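Putative cytochrome C (Sinorhizobium meliloti, PDB 4PWA) is a small c-type cytochrome that carries a covalently attached heme c and probably passes electrons between proteins in bacterial sulfite oxidation. Local coordinates at residues A[51-55]-A[56-60]; A[73-76]-A[77-81]. One frame throughout, in Å; residues are numbered along the deposited sequence.

Interaction 1: residues A[51-55]-A[56-60]; sequences NTAVT and NGIGP. With HEC (heme c), chain E.
I58 reaches back across the end of helix 47-56 to A53, and both its branches lie against the propionate arms of the heme. At CB the side chain forks. The shorter arm, CG2, lies 4.1 Å from CB of A53, where the small methyl of alanine lets the loop lie close to the buried side of the helix. The same CG2 is 4.0 Å from CBD, the methylene next to the carboxylate of one heme propionate. The other arm starts at CG1, anti to the backbone N (chi1 168°); it passes 3.9 Å from CBD, and its tip CD1 ends 3.7 Å from CGA, the carboxylate carbon of the second propionate. A branched, extended isoleucine can thus touch both propionate arms. Behind it, the helix closes with N56 N bonded to T52 O (3.0 Å, 156°), whereas the next bond, G57 N to A53 O, is weak. G57 then leaves helical angles with positive phi, suiting glycine. In the class I cytochrome c fold this is where the chain turns toward M61, the axial methionine. G59, also at positive phi and lacking CB, lets CA approach O2D of a propionate to 3.6 Å. On the helix itself V54 faces the porphyrin, its CG2 3.3 Å from the heme methyl CMB. At the exposed corner, CG2 of T52 rests against the amide ND2 of N56, the two side chains crossing at a slant.

Interaction 2: residues A[73-76]-A[77-81]; sequences EAVA and LYVST
V79 and V75 meet one helical turn apart, CG2 to CG2 at 4.2 Å. V79 has CG1 anti to its backbone N (chi1 174°), the usual helical choice for valine, which leaves CG2 beside that N and facing back down the helix, only 3.0 Å from V75 O. That carbonyl also accepts V79 N, which approaches from above the carbonyl plane. V75 takes another, rarer helical rotamer (chi1 80°). It packs on I12 and comes near the heme, while V79 lies against V50 and P45. The aliphatic, branched residues suit these buried faces.

Y78 sends its ring off the helix axis (chi1 166°). Its CB passes 3.3 Å from A74 O, the acceptor of Y78 N, and V75 O lies at the ring edge, near the ring plane. The ring packs on R10 and F13 of helix 4-16, and OH is hydrogen-bonded to D29, so the buried hydroxyl is satisfied. This meeting of the first and last helices, to which A74 adds a contact with L8, is a hallmark of the class I cytochrome c fold.

Toward the helix end, hydroxyls turn back on the backbone. S80 OG, poised between its own N and carbonyl carbon, sits 2.7 Å from A76 O and 2.9 Å from L77 O; its single proton could serve either. A76 O also receives S80 N. T81 OG1 donates to L77 O (2.6 Å), where the bond from T81 N is weak. The small A76 lets V50 of helix 47-56 pack close, and the more exposed L77 places CB 3.5 Å from E73 O, which takes a nearly straight bond from L77 N.

The two interactions come in series along the chain: interaction 1 ends helix 47-56 and starts the loop beyond it, and interaction 2 lies on helix 69-82, the next helix. Their centres are about 14 Å apart, yet they touch where N51 meets A76 and E73, N51 N being 3.9 Å from A76 CB. Helix 47-56 is therefore a bridge, with one face on the heme and another on helix 69-82, which in turn leans on helix 4-16. Interaction 1 sits among the heme propionates and leads to the axial M61; interaction 2 belongs to the more central helical packing that backs the heme pocket.

Interaction 1: residues A[51-55]-A[56-60]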
ATOM      1  N   ASN A  51      17.805 -15.750   8.483  1.00 27.43           N
ATOM      2  CA  ASN A  51      19.158 -15.701   7.962  1.00 28.11           C
ATOM      3  C   ASN A  51      19.227 -16.467   6.637  1.00 28.74           C
ATOM      4  O   ASN A  51      19.760 -15.975   5.641  1.00 28.37           O
ATOM      5  CB  ASN A  51      20.117 -16.292   9.001  1.00 30.56           C
ATOM      6  CG  ASN A  51      21.591 -16.087   8.647  1.00 31.56           C
ATOM      7  OD1 ASN A  51      21.992 -16.211   7.490  1.00 32.65           O
ATOM      8  ND2 ASN A  51      22.402 -15.785   9.656  1.00 31.09           N
ATOM      9  N   THR A  52      18.670 -17.671   6.617  1.00 29.37           N
ATOM     10  CA  THR A  52      18.643 -18.449   5.395  1.00 30.28           C
ATOM     11  C   THR A  52      17.907 -17.748   4.263  1.00 28.56           C
ATOM     12  O   THR A  52      18.332 -17.826   3.103  1.00 29.26           O
ATOM     13  CB  THR A  52      18.009 -19.816   5.621  1.00 31.69           C
ATOM     14  OG1 THR A  52      18.759 -20.512   6.616  1.00 33.85           O
ATOM     15  CG2 THR A  52      18.029 -20.628   4.325  1.00 33.35           C
ATOM     16  N   ALA A  53      16.804 -17.079   4.591  1.00 26.49           N
ATOM     17  CA  ALA A  53      15.966 -16.438   3.571  1.00 25.06           C
ATOM     18  C   ALA A  53      16.676 -15.243   2.962  1.00 24.08           C
ATOM     19  O   ALA A  53      16.738 -15.088   1.745  1.00 23.73           O
ATOM     20  CB  ALA A  53      14.639 -16.021   4.161  1.00 23.45           C
ATOM     21  N   VAL A  54      17.230 -14.405   3.821  1.00 24.16           N
ATOM     22  CA  VAL A  54      17.992 -13.237   3.376  1.00 23.70           C
ATOM     23  C   VAL A  54      19.218 -13.641   2.570  1.00 25.62           C
ATOM     24  O   VAL A  54      19.508 -13.042   1.538  1.00 26.11           O
ATOM     25  CB  VAL A  54      18.404 -12.369   4.584  1.00 23.64           C
ATOM     26  CG1 VAL A  54      19.267 -11.181   4.152  1.00 21.15           C
ATOM     27  CG2 VAL A  54      17.133 -11.888   5.348  1.00 20.93           C
ATOM     28  N   THR A  55      19.932 -14.662   3.035  1.00 27.57           N
ATOM     29  CA  THR A  55      21.183 -15.086   2.418  1.00 29.40           C
ATOM     30  C   THR A  55      20.963 -15.703   1.031  1.00 30.65           C
ATOM     31  O   THR A  55      21.653 -15.349   0.069  1.00 31.55           O
ATOM     32  CB  THR A  55      21.917 -16.080   3.339  1.00 31.42           C
ATOM     33  OG1 THR A  55      22.170 -15.454   4.604  1.00 31.55           O
ATOM     34  CG2 THR A  55      23.246 -16.540   2.746  1.00 33.21           C
ATOM     35  N   ASN A  56      19.991 -16.597   0.919  1.00 31.08           N
ATOM     36  CA  ASN A  56      19.808 -17.378  -0.306  1.00 32.89           C
ATOM     37  C   ASN A  56      18.701 -16.862  -1.202  1.00 31.97           C
ATOM     38  O   ASN A  56      18.641 -17.195  -2.384  1.00 32.85           O
ATOM     39  CB  ASN A  56      19.463 -18.826   0.043  1.00 34.70           C
ATOM     40  CG  ASN A  56      20.525 -19.504   0.883  1.00 37.38           C
ATOM     41  OD1 ASN A  56      21.646 -19.027   0.998  1.00 39.14           O
ATOM     42  ND2 ASN A  56      20.167 -20.638   1.467  1.00 40.81           N
ATOM     43  N   GLY A  57      17.809 -16.062  -0.634  1.00 30.17           N
ATOM     44  CA  GLY A  57      16.558 -15.764  -1.291  1.00 29.69           C
ATOM     45  C   GLY A  57      15.656 -16.978  -1.206  1.00 30.25           C
ATOM     46  O   GLY A  57      16.069 -18.054  -0.771  1.00 31.83           O
ATOM     47  N   ILE A  58      14.417 -16.796  -1.628  1.00 29.75           N
ATOM     48  CA  ILE A  58      13.410 -17.849  -1.580  1.00 30.08           C
ATOM     49  C   ILE A  58      12.250 -17.371  -2.428  1.00 29.75           C
ATOM     50  O   ILE A  58      11.761 -16.263  -2.237  1.00 28.30           O
ATOM     51  CB  ILE A  58      12.943 -18.112  -0.132  1.00 29.31           C
ATOM     52  CG1 ILE A  58      11.688 -18.997  -0.121  1.00 29.63           C
ATOM     53  CG2 ILE A  58      12.702 -16.791   0.592  1.00 26.67           C
ATOM     54  CD1 ILE A  58      11.396 -19.605   1.217  1.00 30.52           C
ATOM     55  N   GLY A  59      11.828 -18.193  -3.377  1.00 31.47           N
ATOM     56  CA  GLY A  59      10.754 -17.816  -4.283  1.00 32.00           C
ATOM     57  C   GLY A  59      11.095 -16.517  -4.986  1.00 31.50           C
ATOM     58  O   GLY A  59      12.224 -16.336  -5.433  1.00 32.77           O
ATOM     59  N   PRO A  60      10.133 -15.593  -5.080  1.00 30.83           N
ATOM     60  CA  PRO A  60      10.426 -14.317  -5.727  1.00 30.91           C
ATOM     61  C   PRO A  60      11.218 -13.311  -4.860  1.00 29.43           C
ATOM     62  O   PRO A  60      11.581 -12.239  -5.360  1.00 29.99           O
ATOM     63  CB  PRO A  60       9.034 -13.775  -6.089  1.00 31.05           C
ATOM     64  CG  PRO A  60       8.087 -14.452  -5.171  1.00 30.32           C
ATOM     65  CD  PRO A  60       8.729 -15.694  -4.643  1.00 30.83           C
TER
HETATM   66 FE   HEC E 201      11.391 -11.319   2.462  1.00 19.58          FE
HETATM   67  CHA HEC E 201       9.947 -14.405   2.460  1.00 19.97           C
HETATM   68  CHB HEC E 201      12.523 -11.788   5.596  1.00 20.25           C
HETATM   69  CHC HEC E 201      13.230  -8.476   2.173  1.00 21.15           C
HETATM   70  CHD HEC E 201       9.669 -10.450  -0.329  1.00 20.93           C
HETATM   71  NA  HEC E 201      11.302 -12.826   3.756  1.00 19.81           N
HETATM   72  C1A HEC E 201      10.591 -13.996   3.600  1.00 20.40           C
HETATM   73  C2A HEC E 201      10.669 -14.748   4.838  1.00 21.45           C
HETATM   74  C3A HEC E 201      11.364 -14.030   5.714  1.00 20.25           C
HETATM   75  C4A HEC E 201      11.765 -12.796   5.052  1.00 20.67           C
HETATM   76  CMA HEC E 201      11.672 -14.443   7.161  1.00 19.21           C
HETATM   77  CAA HEC E 201      10.032 -16.131   5.080  1.00 21.69           C
HETATM   78  CBA HEC E 201      10.914 -17.163   4.393  1.00 23.18           C
HETATM   79  CGA HEC E 201      10.454 -18.568   4.692  1.00 25.31           C
HETATM   80  O1A HEC E 201      11.296 -19.367   5.175  1.00 25.75           O
HETATM   81  O2A HEC E 201       9.257 -18.904   4.455  1.00 26.75           O
HETATM   82  NB  HEC E 201      12.626 -10.339   3.647  1.00 19.86           N
HETATM   83  C1B HEC E 201      13.033 -10.724   4.900  1.00 20.13           C
HETATM   84  C2B HEC E 201      14.118  -9.860   5.310  1.00 20.21           C
HETATM   85  C3B HEC E 201      14.275  -8.928   4.385  1.00 20.58           C
HETATM   86  C4B HEC E 201      13.370  -9.227   3.307  1.00 21.13           C
HETATM   87  CMB HEC E 201      14.829  -9.866   6.680  1.00 20.61           C
HETATM   88  CAB HEC E 201      15.302  -7.775   4.405  1.00 20.18           C
HETATM   89  CBB HEC E 201      16.748  -8.280   4.275  1.00 21.28           C
HETATM   90  NC  HEC E 201      11.403  -9.743   1.189  1.00 19.21           N
HETATM   91  C1C HEC E 201      12.285  -8.687   1.197  1.00 20.68           C
HETATM   92  C2C HEC E 201      12.270  -8.024  -0.091  1.00 18.90           C
HETATM   93  C3C HEC E 201      11.131  -8.419  -0.688  1.00 19.89           C
HETATM   94  C4C HEC E 201      10.666  -9.596   0.052  1.00 20.72           C
HETATM   95  CMC HEC E 201      12.916  -6.635  -0.241  1.00 16.82           C
HETATM   96  CAC HEC E 201      10.452  -7.935  -2.009  1.00 19.42           C
HETATM   97  CBC HEC E 201      11.151  -7.068  -3.077  1.00 18.48           C
HETATM   98  ND  HEC E 201      10.026 -12.278   1.269  1.00 19.35           N
HETATM   99  C1D HEC E 201       9.448 -11.716   0.143  1.00 19.83           C
HETATM  100  C2D HEC E 201       8.561 -12.663  -0.488  1.00 17.51           C
HETATM  101  C3D HEC E 201       8.638 -13.912   0.373  1.00 18.77           C
HETATM  102  C4D HEC E 201       9.559 -13.574   1.443  1.00 19.84           C
HETATM  103  CMD HEC E 201       7.708 -12.444  -1.752  1.00 17.12           C
HETATM  104  CAD HEC E 201       7.873 -15.238   0.152  1.00 19.51           C
HETATM  105  CBD HEC E 201       8.841 -16.297  -0.344  1.00 19.14           C
HETATM  106  CGD HEC E 201       8.073 -17.510  -0.805  1.00 21.12           C
HETATM  107  O1D HEC E 201       7.652 -18.309   0.074  1.00 20.71           O
HETATM  108  O2D HEC E 201       7.906 -17.680  -2.049  1.00 22.81           O

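Interaction 2: residues A[73-76]-A[77-81]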
ATOM      1  N   GLU A  73      23.116 -11.385  10.257  1.00 31.84           N
ATOM      2  CA  GLU A  73      22.855 -11.974  11.573  1.00 33.64           C
ATOM      3  C   GLU A  73      22.040 -11.028  12.429  1.00 32.12           C
ATOM      4  O   GLU A  73      21.175 -11.464  13.176  1.00 31.80           O
ATOM      5  CB  GLU A  73      24.150 -12.289  12.321  1.00 36.28           C
ATOM      6  CG  GLU A  73      24.867 -13.521  11.855  1.00 40.81           C
ATOM      7  CD  GLU A  73      26.165 -13.752  12.624  1.00 47.49           C
ATOM      8  OE1 GLU A  73      26.148 -13.644  13.879  1.00 51.54           O
ATOM      9  OE2 GLU A  73      27.205 -14.037  11.979  1.00 51.54           O
ATOM     10  N   ALA A  74      22.330  -9.730  12.321  1.00 31.20           N
ATOM     11  CA  ALA A  74      21.720  -8.735  13.204  1.00 30.55           C
ATOM     12  C   ALA A  74      20.235  -8.546  12.862  1.00 28.33           C
ATOM     13  O   ALA A  74      19.385  -8.528  13.758  1.00 28.70           O
ATOM     14  CB  ALA A  74      22.488  -7.427  13.146  1.00 30.46           C
ATOM     15  N   VAL A  75      19.921  -8.460  11.574  1.00 26.25           N
ATOM     16  CA  VAL A  75      18.531  -8.420  11.136  1.00 24.97           C
ATOM     17  C   VAL A  75      17.798  -9.743  11.391  1.00 25.15           C
ATOM     18  O   VAL A  75      16.600  -9.731  11.582  1.00 24.35           O
ATOM     19  CB  VAL A  75      18.390  -8.039   9.627  1.00 23.66           C
ATOM     20  CG1 VAL A  75      18.641  -9.222   8.744  1.00 23.46           C
ATOM     21  CG2 VAL A  75      17.014  -7.471   9.357  1.00 22.64           C
ATOM     22  N   ALA A  76      18.506 -10.876  11.378  1.00 26.36           N
ATOM     23  CA  ALA A  76      17.895 -12.172  11.731  1.00 26.93           C
ATOM     24  C   ALA A  76      17.543 -12.212  13.220  1.00 28.13           C
ATOM     25  O   ALA A  76      16.421 -12.564  13.585  1.00 27.53           O
ATOM     26  CB  ALA A  76      18.809 -13.333  11.367  1.00 27.91           C
ATOM     27  N   LEU A  77      18.503 -11.850  14.067  1.00 29.81           N
ATOM     28  CA  LEU A  77      18.262 -11.722  15.506  1.00 31.69           C
ATOM     29  C   LEU A  77      17.089 -10.779  15.816  1.00 30.89           C
ATOM     30  O   LEU A  77      16.228 -11.101  16.642  1.00 31.60           O
ATOM     31  CB  LEU A  77      19.524 -11.221  16.224  1.00 33.32           C
ATOM     32  CG  LEU A  77      19.392 -10.983  17.732  1.00 36.05           C
ATOM     33  CD1 LEU A  77      18.906 -12.259  18.452  1.00 37.60           C
ATOM     34  CD2 LEU A  77      20.716 -10.474  18.342  1.00 39.28           C
ATOM     35  N   TYR A  78      17.065  -9.626  15.146  1.00 29.84           N
ATOM     36  CA  TYR A  78      16.065  -8.591  15.386  1.00 29.05           C
ATOM     37  C   TYR A  78      14.672  -9.104  15.079  1.00 28.18           C
ATOM     38  O   TYR A  78      13.801  -9.117  15.941  1.00 28.23           O
ATOM     39  CB  TYR A  78      16.380  -7.338  14.539  1.00 28.26           C
ATOM     40  CG  TYR A  78      15.247  -6.332  14.431  1.00 26.88           C
ATOM     41  CD1 TYR A  78      14.850  -5.579  15.531  1.00 27.58           C
ATOM     42  CD2 TYR A  78      14.578  -6.134  13.228  1.00 25.24           C
ATOM     43  CE1 TYR A  78      13.817  -4.667  15.444  1.00 26.81           C
ATOM     44  CE2 TYR A  78      13.535  -5.218  13.123  1.00 24.26           C
ATOM     45  CZ  TYR A  78      13.159  -4.498  14.232  1.00 25.77           C
ATOM     46  OH  TYR A  78      12.127  -3.618  14.142  1.00 24.39           O
ATOM     47  N   VAL A  79      14.469  -9.518  13.833  1.00 27.45           N
ATOM     48  CA  VAL A  79      13.183 -10.019  13.399  1.00 26.50           C
ATOM     49  C   VAL A  79      12.659 -11.129  14.324  1.00 28.00           C
ATOM     50  O   VAL A  79      11.508 -11.104  14.757  1.00 27.96           O
ATOM     51  CB  VAL A  79      13.262 -10.560  11.979  1.00 25.90           C
ATOM     52  CG1 VAL A  79      11.924 -11.235  11.592  1.00 25.32           C
ATOM     53  CG2 VAL A  79      13.639  -9.435  10.988  1.00 23.91           C
ATOM     54  N   SER A  80      13.518 -12.091  14.643  1.00 29.37           N
ATOM     55  CA  SER A  80      13.096 -13.236  15.419  1.00 31.08           C
ATOM     56  C   SER A  80      12.754 -12.874  16.859  1.00 32.11           C
ATOM     57  O   SER A  80      11.992 -13.593  17.512  1.00 33.39           O
ATOM     58  CB  SER A  80      14.164 -14.319  15.388  1.00 32.65           C
ATOM     59  OG  SER A  80      15.416 -13.767  15.733  1.00 35.27           O
ATOM     60  N   THR A  81      13.304 -11.771  17.352  1.00 31.77           N
ATOM     61  CA  THR A  81      13.020 -11.315  18.711  1.00 33.24           C
ATOM     62  C   THR A  81      11.756 -10.472  18.793  1.00 32.33           C
ATOM     63  O   THR A  81      10.988 -10.609  19.743  1.00 33.05           O
ATOM     64  CB  THR A  81      14.171 -10.457  19.261  1.00 34.03           C
ATOM     65  OG1 THR A  81      15.399 -11.158  19.100  1.00 35.05           O
ATOM     66  CG2 THR A  81      13.952 -10.133  20.725  1.00 35.51           C
TER